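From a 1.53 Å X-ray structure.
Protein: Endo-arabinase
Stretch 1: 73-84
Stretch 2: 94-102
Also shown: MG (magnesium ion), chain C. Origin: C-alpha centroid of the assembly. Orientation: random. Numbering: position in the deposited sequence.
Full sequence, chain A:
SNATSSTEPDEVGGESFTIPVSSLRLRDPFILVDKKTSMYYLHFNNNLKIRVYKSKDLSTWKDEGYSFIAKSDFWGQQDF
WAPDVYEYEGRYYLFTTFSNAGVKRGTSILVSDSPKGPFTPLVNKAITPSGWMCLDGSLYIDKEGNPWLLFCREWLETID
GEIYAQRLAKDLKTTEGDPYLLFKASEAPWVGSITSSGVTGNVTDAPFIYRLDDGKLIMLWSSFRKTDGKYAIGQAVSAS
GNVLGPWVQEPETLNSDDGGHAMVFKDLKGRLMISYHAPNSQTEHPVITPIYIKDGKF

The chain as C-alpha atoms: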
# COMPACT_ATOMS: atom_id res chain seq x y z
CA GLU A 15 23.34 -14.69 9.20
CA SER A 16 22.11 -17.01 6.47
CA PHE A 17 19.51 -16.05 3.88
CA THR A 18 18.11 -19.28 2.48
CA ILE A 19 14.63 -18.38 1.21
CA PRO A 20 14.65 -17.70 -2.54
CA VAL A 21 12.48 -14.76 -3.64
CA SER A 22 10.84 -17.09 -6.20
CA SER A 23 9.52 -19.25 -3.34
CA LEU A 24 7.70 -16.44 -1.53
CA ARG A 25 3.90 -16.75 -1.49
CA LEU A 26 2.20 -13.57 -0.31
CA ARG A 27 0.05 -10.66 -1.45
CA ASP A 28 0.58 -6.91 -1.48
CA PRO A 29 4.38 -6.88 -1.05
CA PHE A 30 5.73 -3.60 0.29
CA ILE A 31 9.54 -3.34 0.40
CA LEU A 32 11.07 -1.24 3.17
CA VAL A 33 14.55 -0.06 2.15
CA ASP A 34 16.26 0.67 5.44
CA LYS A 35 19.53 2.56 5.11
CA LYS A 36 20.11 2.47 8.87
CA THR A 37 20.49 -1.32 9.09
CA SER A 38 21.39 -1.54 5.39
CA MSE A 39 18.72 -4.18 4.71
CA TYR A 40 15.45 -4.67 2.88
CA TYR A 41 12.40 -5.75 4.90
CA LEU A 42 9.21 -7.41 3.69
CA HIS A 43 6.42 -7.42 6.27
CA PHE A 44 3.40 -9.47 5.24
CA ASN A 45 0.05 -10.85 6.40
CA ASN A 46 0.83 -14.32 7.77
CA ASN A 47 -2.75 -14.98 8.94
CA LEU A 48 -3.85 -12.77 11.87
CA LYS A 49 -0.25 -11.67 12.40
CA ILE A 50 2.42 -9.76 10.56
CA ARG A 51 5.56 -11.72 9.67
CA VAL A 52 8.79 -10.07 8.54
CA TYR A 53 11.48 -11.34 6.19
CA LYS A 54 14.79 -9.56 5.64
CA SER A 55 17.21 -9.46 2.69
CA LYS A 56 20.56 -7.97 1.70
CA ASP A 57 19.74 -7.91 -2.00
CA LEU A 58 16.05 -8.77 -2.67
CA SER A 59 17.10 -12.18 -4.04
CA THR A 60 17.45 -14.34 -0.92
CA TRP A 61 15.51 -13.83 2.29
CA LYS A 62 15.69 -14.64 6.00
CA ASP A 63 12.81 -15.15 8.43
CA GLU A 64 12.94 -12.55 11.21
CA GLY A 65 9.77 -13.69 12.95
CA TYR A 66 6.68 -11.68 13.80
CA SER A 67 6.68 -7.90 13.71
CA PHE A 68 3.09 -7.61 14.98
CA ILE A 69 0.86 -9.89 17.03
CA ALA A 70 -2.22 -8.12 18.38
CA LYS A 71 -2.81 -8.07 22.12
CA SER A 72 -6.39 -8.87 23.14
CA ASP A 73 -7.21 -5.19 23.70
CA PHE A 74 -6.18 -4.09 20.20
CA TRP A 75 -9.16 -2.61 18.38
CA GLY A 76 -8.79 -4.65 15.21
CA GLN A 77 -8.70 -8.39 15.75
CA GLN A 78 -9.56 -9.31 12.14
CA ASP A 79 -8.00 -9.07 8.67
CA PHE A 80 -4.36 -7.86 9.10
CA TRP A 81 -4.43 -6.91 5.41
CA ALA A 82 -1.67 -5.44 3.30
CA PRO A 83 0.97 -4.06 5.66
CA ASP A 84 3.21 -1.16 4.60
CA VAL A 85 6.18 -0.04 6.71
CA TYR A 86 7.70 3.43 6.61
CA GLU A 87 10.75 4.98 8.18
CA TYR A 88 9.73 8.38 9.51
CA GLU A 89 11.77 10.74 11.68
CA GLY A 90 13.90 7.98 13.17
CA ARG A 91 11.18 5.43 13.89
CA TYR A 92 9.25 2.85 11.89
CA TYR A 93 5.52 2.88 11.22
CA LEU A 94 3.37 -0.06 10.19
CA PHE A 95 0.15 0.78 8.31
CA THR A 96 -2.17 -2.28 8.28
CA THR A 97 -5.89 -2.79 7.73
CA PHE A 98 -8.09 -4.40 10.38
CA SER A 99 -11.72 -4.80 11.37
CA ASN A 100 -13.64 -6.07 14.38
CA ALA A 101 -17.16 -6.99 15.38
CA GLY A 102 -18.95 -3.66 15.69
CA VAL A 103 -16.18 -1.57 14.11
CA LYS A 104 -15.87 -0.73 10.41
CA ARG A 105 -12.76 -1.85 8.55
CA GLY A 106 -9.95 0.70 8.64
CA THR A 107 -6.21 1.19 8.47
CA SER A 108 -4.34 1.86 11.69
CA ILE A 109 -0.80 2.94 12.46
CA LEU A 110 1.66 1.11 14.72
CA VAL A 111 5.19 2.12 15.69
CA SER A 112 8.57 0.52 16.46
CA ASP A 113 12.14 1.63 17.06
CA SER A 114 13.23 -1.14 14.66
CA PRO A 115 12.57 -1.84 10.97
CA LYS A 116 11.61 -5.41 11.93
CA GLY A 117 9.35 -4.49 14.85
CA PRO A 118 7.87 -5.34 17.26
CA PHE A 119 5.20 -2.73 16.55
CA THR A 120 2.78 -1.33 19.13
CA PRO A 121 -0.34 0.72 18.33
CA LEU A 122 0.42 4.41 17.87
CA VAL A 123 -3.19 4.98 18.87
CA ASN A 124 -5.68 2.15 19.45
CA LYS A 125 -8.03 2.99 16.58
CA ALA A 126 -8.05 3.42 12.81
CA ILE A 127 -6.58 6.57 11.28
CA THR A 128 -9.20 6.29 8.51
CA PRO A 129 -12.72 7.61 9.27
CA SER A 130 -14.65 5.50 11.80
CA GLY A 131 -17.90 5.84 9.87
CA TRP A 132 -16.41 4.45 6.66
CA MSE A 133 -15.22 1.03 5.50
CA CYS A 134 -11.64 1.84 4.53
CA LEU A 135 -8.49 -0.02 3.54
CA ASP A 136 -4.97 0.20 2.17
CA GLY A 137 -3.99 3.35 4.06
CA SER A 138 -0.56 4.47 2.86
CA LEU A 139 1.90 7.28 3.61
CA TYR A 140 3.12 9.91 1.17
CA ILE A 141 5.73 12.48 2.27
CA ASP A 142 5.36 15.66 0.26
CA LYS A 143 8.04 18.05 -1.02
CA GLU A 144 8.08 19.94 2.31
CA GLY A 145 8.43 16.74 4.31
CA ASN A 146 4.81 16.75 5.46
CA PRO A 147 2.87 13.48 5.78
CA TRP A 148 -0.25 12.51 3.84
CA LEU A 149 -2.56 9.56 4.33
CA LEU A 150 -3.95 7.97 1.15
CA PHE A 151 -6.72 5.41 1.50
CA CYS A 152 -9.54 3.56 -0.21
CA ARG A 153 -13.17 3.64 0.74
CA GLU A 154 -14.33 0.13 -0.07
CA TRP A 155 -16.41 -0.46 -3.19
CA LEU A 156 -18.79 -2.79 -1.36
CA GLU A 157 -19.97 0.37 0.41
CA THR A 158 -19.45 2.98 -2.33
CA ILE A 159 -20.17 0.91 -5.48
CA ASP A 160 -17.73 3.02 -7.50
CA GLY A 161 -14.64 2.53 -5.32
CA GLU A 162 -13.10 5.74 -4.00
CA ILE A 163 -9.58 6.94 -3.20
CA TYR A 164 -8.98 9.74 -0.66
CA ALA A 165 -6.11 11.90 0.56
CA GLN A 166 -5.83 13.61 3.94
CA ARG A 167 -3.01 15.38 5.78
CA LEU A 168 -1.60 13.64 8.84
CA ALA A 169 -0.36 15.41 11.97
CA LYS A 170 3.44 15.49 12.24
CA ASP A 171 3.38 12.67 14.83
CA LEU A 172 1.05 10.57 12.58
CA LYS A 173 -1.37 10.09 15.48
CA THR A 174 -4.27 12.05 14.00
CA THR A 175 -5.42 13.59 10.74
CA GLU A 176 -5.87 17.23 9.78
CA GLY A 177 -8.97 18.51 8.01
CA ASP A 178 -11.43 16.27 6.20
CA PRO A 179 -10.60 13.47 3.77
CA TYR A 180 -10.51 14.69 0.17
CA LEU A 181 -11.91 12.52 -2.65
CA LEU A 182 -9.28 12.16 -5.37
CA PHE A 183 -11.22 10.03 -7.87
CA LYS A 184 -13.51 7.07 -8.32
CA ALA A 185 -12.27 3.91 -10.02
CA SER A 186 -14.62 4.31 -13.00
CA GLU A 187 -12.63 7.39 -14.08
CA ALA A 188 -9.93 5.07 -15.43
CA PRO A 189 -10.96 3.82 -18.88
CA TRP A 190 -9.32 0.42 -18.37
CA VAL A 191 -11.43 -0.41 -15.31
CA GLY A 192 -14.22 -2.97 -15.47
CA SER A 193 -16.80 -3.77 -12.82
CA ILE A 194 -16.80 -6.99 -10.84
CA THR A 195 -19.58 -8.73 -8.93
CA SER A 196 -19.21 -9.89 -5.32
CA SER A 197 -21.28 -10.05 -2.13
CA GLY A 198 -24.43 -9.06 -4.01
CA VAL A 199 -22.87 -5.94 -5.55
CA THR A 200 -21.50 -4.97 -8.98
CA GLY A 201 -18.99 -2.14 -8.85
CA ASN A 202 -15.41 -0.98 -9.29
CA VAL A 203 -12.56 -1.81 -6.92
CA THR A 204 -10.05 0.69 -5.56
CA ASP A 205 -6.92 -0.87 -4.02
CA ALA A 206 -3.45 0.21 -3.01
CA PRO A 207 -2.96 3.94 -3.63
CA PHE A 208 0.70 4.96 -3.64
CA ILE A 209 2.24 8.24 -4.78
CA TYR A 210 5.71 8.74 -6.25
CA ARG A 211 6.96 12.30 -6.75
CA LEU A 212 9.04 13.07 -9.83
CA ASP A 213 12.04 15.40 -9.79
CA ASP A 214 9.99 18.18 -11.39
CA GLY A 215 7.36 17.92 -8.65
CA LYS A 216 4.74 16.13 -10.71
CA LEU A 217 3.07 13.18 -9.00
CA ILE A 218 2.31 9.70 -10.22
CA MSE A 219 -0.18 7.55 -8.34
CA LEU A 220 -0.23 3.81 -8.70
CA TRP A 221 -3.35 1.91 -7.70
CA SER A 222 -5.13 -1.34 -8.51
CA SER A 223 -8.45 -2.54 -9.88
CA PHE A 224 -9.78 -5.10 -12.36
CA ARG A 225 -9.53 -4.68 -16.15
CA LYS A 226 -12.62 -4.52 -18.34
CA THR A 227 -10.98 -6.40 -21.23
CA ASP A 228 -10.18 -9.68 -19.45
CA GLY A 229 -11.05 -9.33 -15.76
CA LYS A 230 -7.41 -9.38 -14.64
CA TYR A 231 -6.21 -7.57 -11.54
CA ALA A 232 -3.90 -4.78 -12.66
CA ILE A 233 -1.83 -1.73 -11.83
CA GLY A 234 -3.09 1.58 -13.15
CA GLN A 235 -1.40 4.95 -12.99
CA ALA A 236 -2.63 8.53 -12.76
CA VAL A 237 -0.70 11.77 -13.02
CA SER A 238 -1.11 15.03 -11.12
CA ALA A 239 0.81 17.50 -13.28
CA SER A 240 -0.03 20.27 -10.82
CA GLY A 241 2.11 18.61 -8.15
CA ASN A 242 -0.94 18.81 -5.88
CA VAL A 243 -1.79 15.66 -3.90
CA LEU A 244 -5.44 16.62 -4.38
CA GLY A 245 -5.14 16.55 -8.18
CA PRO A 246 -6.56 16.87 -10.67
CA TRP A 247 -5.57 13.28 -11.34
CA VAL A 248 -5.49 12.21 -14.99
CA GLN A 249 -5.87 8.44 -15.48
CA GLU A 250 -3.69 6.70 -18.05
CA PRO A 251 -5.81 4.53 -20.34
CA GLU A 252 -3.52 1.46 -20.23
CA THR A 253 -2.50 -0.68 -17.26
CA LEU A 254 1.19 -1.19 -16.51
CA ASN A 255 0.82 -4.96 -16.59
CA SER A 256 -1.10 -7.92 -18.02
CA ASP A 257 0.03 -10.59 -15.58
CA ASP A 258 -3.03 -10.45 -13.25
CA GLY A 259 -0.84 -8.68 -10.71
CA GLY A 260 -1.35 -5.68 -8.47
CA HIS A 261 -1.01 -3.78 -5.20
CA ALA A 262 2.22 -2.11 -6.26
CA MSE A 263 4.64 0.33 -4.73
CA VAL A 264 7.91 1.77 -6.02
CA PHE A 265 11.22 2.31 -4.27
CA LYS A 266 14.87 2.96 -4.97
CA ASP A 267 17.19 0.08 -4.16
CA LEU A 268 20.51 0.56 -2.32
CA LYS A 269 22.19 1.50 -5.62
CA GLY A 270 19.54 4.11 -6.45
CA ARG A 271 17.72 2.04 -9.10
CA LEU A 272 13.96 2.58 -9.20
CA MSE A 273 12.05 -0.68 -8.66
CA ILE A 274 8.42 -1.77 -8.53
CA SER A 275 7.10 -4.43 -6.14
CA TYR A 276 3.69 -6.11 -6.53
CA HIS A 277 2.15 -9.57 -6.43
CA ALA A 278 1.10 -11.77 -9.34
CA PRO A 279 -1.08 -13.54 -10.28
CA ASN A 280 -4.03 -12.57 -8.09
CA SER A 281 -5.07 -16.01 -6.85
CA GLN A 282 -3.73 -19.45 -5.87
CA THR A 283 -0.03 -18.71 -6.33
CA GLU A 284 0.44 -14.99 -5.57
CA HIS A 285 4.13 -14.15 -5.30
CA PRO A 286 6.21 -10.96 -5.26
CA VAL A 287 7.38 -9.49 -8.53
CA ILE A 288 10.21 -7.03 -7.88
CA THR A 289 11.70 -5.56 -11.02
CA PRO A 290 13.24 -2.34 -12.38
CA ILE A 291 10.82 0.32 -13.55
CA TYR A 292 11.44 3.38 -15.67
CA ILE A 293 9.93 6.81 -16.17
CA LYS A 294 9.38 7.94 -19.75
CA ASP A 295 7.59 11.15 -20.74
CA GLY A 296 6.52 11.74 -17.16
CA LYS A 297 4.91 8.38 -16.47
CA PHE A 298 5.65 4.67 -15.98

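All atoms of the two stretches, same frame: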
# COMPACT_ATOMS: atom_id res chain seq x y z
N ASP A 73 -6.54 -6.49 23.63
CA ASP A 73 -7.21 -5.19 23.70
C ASP A 73 -7.03 -4.32 22.45
O ASP A 73 -7.57 -3.22 22.39
CB ASP A 73 -6.82 -4.42 24.96
CG ASP A 73 -5.34 -4.07 25.01
OD1 ASP A 73 -4.57 -4.47 24.11
OD2 ASP A 73 -4.93 -3.41 25.99
N PHE A 74 -6.30 -4.82 21.46
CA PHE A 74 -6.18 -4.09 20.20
C PHE A 74 -7.53 -4.01 19.51
O PHE A 74 -8.29 -4.99 19.49
CB PHE A 74 -5.18 -4.78 19.28
CG PHE A 74 -4.89 -4.02 18.01
CD1 PHE A 74 -4.35 -2.74 18.05
CD2 PHE A 74 -5.15 -4.60 16.78
CE1 PHE A 74 -4.07 -2.05 16.86
CE2 PHE A 74 -4.87 -3.92 15.60
CZ PHE A 74 -4.33 -2.64 15.64
N TRP A 75 -7.83 -2.86 18.92
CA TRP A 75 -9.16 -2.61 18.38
C TRP A 75 -9.52 -3.53 17.23
O TRP A 75 -10.70 -3.83 17.03
CB TRP A 75 -9.27 -1.16 17.90
CG TRP A 75 -8.56 -0.88 16.60
CD1 TRP A 75 -7.27 -0.47 16.43
CD2 TRP A 75 -9.12 -0.96 15.28
NE1 TRP A 75 -6.98 -0.32 15.10
CE2 TRP A 75 -8.10 -0.60 14.37
CE3 TRP A 75 -10.38 -1.31 14.77
CZ2 TRP A 75 -8.31 -0.58 12.98
CZ3 TRP A 75 -10.58 -1.29 13.39
CH2 TRP A 75 -9.56 -0.93 12.51
N GLY A 76 -8.53 -3.94 16.45
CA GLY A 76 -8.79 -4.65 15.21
C GLY A 76 -8.28 -6.07 15.23
O GLY A 76 -7.12 -6.33 14.91
N GLN A 77 -9.14 -7.01 15.60
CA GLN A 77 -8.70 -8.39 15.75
C GLN A 77 -8.79 -9.19 14.45
O GLN A 77 -8.30 -10.32 14.39
CB GLN A 77 -9.48 -9.09 16.86
CG GLN A 77 -9.28 -8.46 18.24
CD GLN A 77 -7.89 -8.71 18.81
OE1 GLN A 77 -7.33 -9.79 18.65
NE2 GLN A 77 -7.34 -7.70 19.48
N GLN A 78 -9.38 -8.60 13.42
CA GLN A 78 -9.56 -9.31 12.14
C GLN A 78 -8.79 -8.68 11.01
O GLN A 78 -8.38 -7.51 11.10
CB GLN A 78 -11.05 -9.39 11.77
CG GLN A 78 -11.87 -10.22 12.75
CD GLN A 78 -13.35 -10.25 12.42
OE1 GLN A 78 -14.19 -9.97 13.27
NE2 GLN A 78 -13.68 -10.63 11.19
N ASP A 79 -8.57 -9.48 9.96
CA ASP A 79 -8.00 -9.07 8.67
C ASP A 79 -6.46 -9.04 8.61
O ASP A 79 -5.88 -9.94 8.02
CB ASP A 79 -8.61 -7.76 8.13
CG ASP A 79 -10.13 -7.81 8.03
OD1 ASP A 79 -10.70 -8.91 7.86
OD2 ASP A 79 -10.75 -6.73 8.12
N PHE A 80 -5.83 -8.02 9.19
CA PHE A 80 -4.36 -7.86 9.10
C PHE A 80 -3.90 -7.72 7.65
O PHE A 80 -2.87 -8.26 7.26
CB PHE A 80 -3.61 -9.03 9.77
CG PHE A 80 -3.64 -9.02 11.28
CD1 PHE A 80 -2.47 -8.87 12.01
CD2 PHE A 80 -4.84 -9.15 11.97
CE1 PHE A 80 -2.49 -8.85 13.40
CE2 PHE A 80 -4.88 -9.13 13.36
CZ PHE A 80 -3.69 -8.98 14.07
N TRP A 81 -4.67 -6.98 6.85
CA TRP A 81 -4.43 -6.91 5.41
C TRP A 81 -3.36 -5.91 5.03
O TRP A 81 -3.30 -4.80 5.56
CB TRP A 81 -5.70 -6.54 4.66
CG TRP A 81 -6.78 -7.57 4.69
CD1 TRP A 81 -6.69 -8.86 5.13
CD2 TRP A 81 -8.13 -7.39 4.23
NE1 TRP A 81 -7.90 -9.49 4.98
CE2 TRP A 81 -8.80 -8.61 4.44
CE3 TRP A 81 -8.82 -6.31 3.68
CZ2 TRP A 81 -10.15 -8.78 4.10
CZ3 TRP A 81 -10.16 -6.48 3.36
CH2 TRP A 81 -10.81 -7.70 3.57
N ALA A 82 -2.53 -6.33 4.07
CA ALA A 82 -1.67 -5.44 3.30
C ALA A 82 -0.84 -4.45 4.12
O ALA A 82 -1.00 -3.24 4.01
CB ALA A 82 -2.50 -4.70 2.24
N PRO A 83 0.10 -4.97 4.92
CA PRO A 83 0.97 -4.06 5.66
C PRO A 83 1.92 -3.26 4.75
O PRO A 83 2.42 -3.77 3.74
CB PRO A 83 1.76 -5.01 6.57
CG PRO A 83 1.72 -6.34 5.84
CD PRO A 83 0.38 -6.39 5.19
N ASP A 84 2.14 -1.99 5.13
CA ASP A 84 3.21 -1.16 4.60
C ASP A 84 4.05 -0.76 5.80
O ASP A 84 3.51 -0.61 6.91
CB ASP A 84 2.66 0.16 4.04
CG ASP A 84 1.89 0.03 2.74
OD1 ASP A 84 1.65 -1.09 2.23
OD2 ASP A 84 1.53 1.11 2.21
N LEU A 94 4.11 0.98 10.89
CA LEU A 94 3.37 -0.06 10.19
C LEU A 94 1.94 0.42 9.96
O LEU A 94 1.25 0.82 10.91
CB LEU A 94 3.35 -1.33 11.05
CG LEU A 94 2.44 -2.49 10.67
CD1 LEU A 94 2.95 -3.12 9.38
CD2 LEU A 94 2.39 -3.53 11.78
N PHE A 95 1.52 0.43 8.70
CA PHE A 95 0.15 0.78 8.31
C PHE A 95 -0.52 -0.53 7.84
O PHE A 95 -0.13 -1.09 6.81
CB PHE A 95 0.17 1.75 7.12
CG PHE A 95 0.51 3.18 7.48
CD1 PHE A 95 1.68 3.51 8.15
CD2 PHE A 95 -0.32 4.22 7.06
CE1 PHE A 95 1.98 4.84 8.46
CE2 PHE A 95 -0.02 5.55 7.34
CZ PHE A 95 1.13 5.86 8.05
N THR A 96 -1.51 -1.01 8.59
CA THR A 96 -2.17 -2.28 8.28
C THR A 96 -3.67 -2.12 8.46
O THR A 96 -4.13 -1.30 9.25
CB THR A 96 -1.63 -3.42 9.19
OG1 THR A 96 -0.22 -3.56 8.97
CG2 THR A 96 -2.29 -4.76 8.88
N THR A 97 -4.44 -2.91 7.70
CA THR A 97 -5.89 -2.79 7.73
C THR A 97 -6.52 -3.89 8.58
O THR A 97 -6.17 -5.07 8.48
CB THR A 97 -6.45 -2.78 6.29
OG1 THR A 97 -5.96 -1.61 5.61
CG2 THR A 97 -7.96 -2.79 6.29
N PHE A 98 -7.45 -3.49 9.45
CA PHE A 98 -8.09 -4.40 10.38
C PHE A 98 -9.58 -4.14 10.41
O PHE A 98 -10.05 -3.12 9.92
CB PHE A 98 -7.56 -4.18 11.81
CG PHE A 98 -6.06 -4.25 11.95
CD1 PHE A 98 -5.43 -5.47 12.19
CD2 PHE A 98 -5.29 -3.10 11.90
CE1 PHE A 98 -4.03 -5.53 12.34
CE2 PHE A 98 -3.90 -3.14 12.05
CZ PHE A 98 -3.27 -4.37 12.28
N SER A 99 -10.33 -5.05 11.03
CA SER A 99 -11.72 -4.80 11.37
C SER A 99 -12.03 -5.55 12.66
O SER A 99 -11.19 -6.30 13.17
CB SER A 99 -12.66 -5.24 10.25
OG SER A 99 -12.63 -6.64 10.06
N ASN A 100 -13.23 -5.36 13.19
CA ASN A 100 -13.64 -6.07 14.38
C ASN A 100 -15.15 -6.13 14.38
O ASN A 100 -15.80 -5.37 13.66
CB ASN A 100 -13.16 -5.34 15.63
CG ASN A 100 -12.86 -6.27 16.79
OD1 ASN A 100 -11.90 -7.03 16.76
ND2 ASN A 100 -13.68 -6.19 17.84
N ALA A 101 -15.72 -7.02 15.18
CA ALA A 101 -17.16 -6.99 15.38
C ALA A 101 -17.53 -5.61 15.91
O ALA A 101 -16.92 -5.13 16.87
CB ALA A 101 -17.58 -8.07 16.36
N GLY A 102 -18.48 -4.96 15.26
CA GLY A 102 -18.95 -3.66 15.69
C GLY A 102 -18.08 -2.46 15.35
O GLY A 102 -18.35 -1.35 15.81
MG MG C . 0.46 -1.72 0.59
O HOH W 1 -13.76 -9.14 16.10
O HOH W 2 -3.47 -1.96 4.71
O HOH W 3 -1.21 -1.60 1.90
O HOH W 4 1.09 -3.62 1.24
O HOH W 5 0.06 0.29 0.16
O HOH W 6 1.96 -1.50 -0.89

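Residues 78-84 and 94-100 run as antiparallel strands, their directions 155° apart, and the two stretches bury 853 Å² between them. Three pairs of backbone hydrogen bonds fix the register: Gln-78 N to Ser-99 O (2.9 Å) and Ser-99 N to Gln-78 O (3.1 Å); Trp-81 N to Thr-97 O (2.9 Å) and Thr-97 N to Trp-81 O (3.1 Å); Asp-84 N to Phe-95 O (3.0 Å) and Phe-95 N to Asp-84 O (2.9 Å). Between the last two pairs stretch 1 spends one extra residue, a beta bulge, with Ala-82 at phi/psi 49/65.

Phe-98 contributes the largest buried area, 134 Å². Its m rotamer (chi1 -55°, chi2 -88°) places the ring in contact with two phenylalanines, through one face and one edge: the edge of Phe-74 meets the face of Phe-98 (Phe-74 CZ to Phe-98 CE2 3.7 Å, planes at 81°), and the edge of Phe-98 meets the face of Phe-80 (Phe-98 CE1 to Phe-80 CG 3.7 Å, planes at 83°). Phe-74 reaches in with chi1 t. Trp-75, chi1 p, brings its six-membered ring to Phe-98 CB, 4.2 Å from the centroid and 28° off the normal. Gly-76 suits this crowded spot, since an ideal CB there would lie 2.3 Å from Phe-98 CB.

Polar side chains secure the loop end. Ser-99, chi1 p, donates OG to Asp-79 OD2 (2.7 Å), which the m rotamer of Asp-79 brings within reach. Asn-100, with chi1 between wells at -149°, accepts Gln-77 N at OD1 (3.0 Å). Water 1 links Gln-78 OE1 to Ala-101 N, 3.0 Å from each.

At the other end, Pro-83 CB packs on Leu-94 CD1 (3.6 Å), while Thr-96 OG1 is buried without a polar partner. Asp-84, chi1 m, binds magnesium through OD1 (2.1 Å from MG).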